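Local coordinates for putative OMPA family lipoprotein (Burkholderia pseudomallei, PDB 4B5C) that probably acts as the outer-membrane lipoprotein of the Tol-Pal system, helping membrane invagination during cell division and maintaining outer membrane integrity, at residues A[91-94]-A[95-99]. Sequence-based numbering, arbitrary orientation.
Sequences AVRR and ALSLL
Arg93 and Ser97 meet one turn apart on the last two turns of helix 78-98, where the carbonyl O of Arg93 takes two bonds from one residue. Ser97 N reaches Arg93 O at 2.7 Å in the regular helical i to i+4 manner, and Ser97 OG adds a second bond to Arg93 O at 2.9 Å, coming from above the carbonyl plane. The serine torsion makes this possible: with OG beside its own backbone N (chi1 -58°), the hydroxyl folds back along the helix. The same OG accepts a weak bond from Arg93 NE at 3.3 Å, lying at the edge of the guanidinium, near its plane; bends at chi2 and chi3 bring the arginine chain round to it. On the buried face, Val92 CG1 lies 4.3 Å from Leu96 CD1. Ile68 of strand 66-71 touches both side chains, while Leu51 and Ala55 of helix 48-60 meet Val92 and Leu96 respectively. The solvent side is looser: Arg94 and Leu98 are exposed and joined through the backbone, Leu98 N to Arg94 O at 2.8 Å. This is the C-terminal end of an amphipathic helix in the beta-alpha-beta crossover between parallel strands 66-71 and 106-112 of the OmpA-like fold.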
loop_
_atom_site.group_PDB
_atom_site.type_symbol
_atom_site.label_atom_id
_atom_site.label_comp_id
_atom_site.label_asym_id
_atom_site.label_seq_id
_atom_site.Cartn_x
_atom_site.Cartn_y
_atom_site.Cartn_z
ATOM N N ALA A 91 1.221 4.287 -6.862
ATOM C CA ALA A 91 1.431 5.596 -6.252
ATOM C C ALA A 91 2.366 5.461 -5.056
ATOM O O ALA A 91 3.225 6.311 -4.825
ATOM C CB ALA A 91 0.108 6.224 -5.842
ATOM N N VAL A 92 2.187 4.382 -4.300
ATOM C CA VAL A 92 3.081 4.055 -3.196
ATOM C C VAL A 92 4.460 3.675 -3.731
ATOM O O VAL A 92 5.479 4.144 -3.231
ATOM C CB VAL A 92 2.533 2.878 -2.356
ATOM C CG1 VAL A 92 3.513 2.512 -1.256
ATOM C CG2 VAL A 92 1.168 3.229 -1.774
ATOM N N ARG A 93 4.478 2.827 -4.755
ATOM C CA ARG A 93 5.726 2.369 -5.358
ATOM C C ARG A 93 6.567 3.550 -5.852
ATOM O O ARG A 93 7.753 3.648 -5.542
ATOM C CB ARG A 93 5.431 1.395 -6.502
ATOM C CG ARG A 93 6.620 0.561 -6.956
ATOM C CD ARG A 93 6.782 0.645 -8.465
ATOM N NE ARG A 93 7.349 1.931 -8.858
ATOM C CZ ARG A 93 7.106 2.547 -10.010
ATOM N NH1 ARG A 93 6.290 2.004 -10.906
ATOM N NH2 ARG A 93 7.677 3.716 -10.260
ATOM N N ARG A 94 5.947 4.447 -6.615
ATOM C CA ARG A 94 6.641 5.634 -7.110
ATOM C C ARG A 94 7.172 6.494 -5.961
ATOM O O ARG A 94 8.260 7.068 -6.055
ATOM C CB ARG A 94 5.738 6.456 -8.037
ATOM C CG ARG A 94 5.460 5.782 -9.374
ATOM C CD ARG A 94 4.697 6.687 -10.339
ATOM N NE ARG A 94 3.291 6.838 -9.973
ATOM C CZ ARG A 94 2.781 7.917 -9.388
ATOM N NH1 ARG A 94 3.560 8.952 -9.102
ATOM N NH2 ARG A 94 1.488 7.965 -9.091
ATOM N N ALA A 95 6.405 6.573 -4.877
ATOM C CA ALA A 95 6.840 7.297 -3.690
ATOM C C ALA A 95 8.120 6.679 -3.136
ATOM O O ALA A 95 9.059 7.388 -2.771
ATOM C CB ALA A 95 5.744 7.289 -2.634
ATOM N N LEU A 96 8.150 5.351 -3.084
ATOM C CA LEU A 96 9.317 4.628 -2.601
ATOM C C LEU A 96 10.482 4.734 -3.582
ATOM O O LEU A 96 11.637 4.842 -3.171
ATOM C CB LEU A 96 8.969 3.158 -2.333
ATOM C CG LEU A 96 8.069 2.891 -1.124
ATOM C CD1 LEU A 96 7.713 1.413 -1.011
ATOM C CD2 LEU A 96 8.732 3.384 0.154
ATOM N N SER A 97 10.176 4.701 -4.876
ATOM C CA SER A 97 11.204 4.846 -5.906
ATOM C C SER A 97 11.857 6.217 -5.809
ATOM O O SER A 97 13.082 6.346 -5.875
ATOM C CB SER A 97 10.606 4.660 -7.302
ATOM O OG SER A 97 9.995 3.388 -7.434
ATOM N N LEU A 98 11.025 7.241 -5.653
ATOM C CA LEU A 98 11.507 8.607 -5.518
ATOM C C LEU A 98 12.436 8.725 -4.314
ATOM O O LEU A 98 13.361 9.535 -4.311
ATOM C CB LEU A 98 10.327 9.570 -5.366
ATOM C CG LEU A 98 10.620 11.062 -5.524
ATOM C CD1 LEU A 98 11.005 11.379 -6.963
ATOM C CD2 LEU A 98 9.418 11.890 -5.097
ATOM N N LEU A 99 12.186 7.914 -3.292
ATOM C CA LEU A 99 12.989 7.952 -2.074
ATOM C C LEU A 99 14.256 7.109 -2.194
ATOM O O LEU A 99 15.069 7.065 -1.271
ATOM C CB LEU A 99 12.160 7.505 -0.871
ATOM C CG LEU A 99 11.074 8.487 -0.426
ATOM C CD1 LEU A 99 10.018 7.794 0.426
ATOM C CD2 LEU A 99 11.687 9.668 0.313
#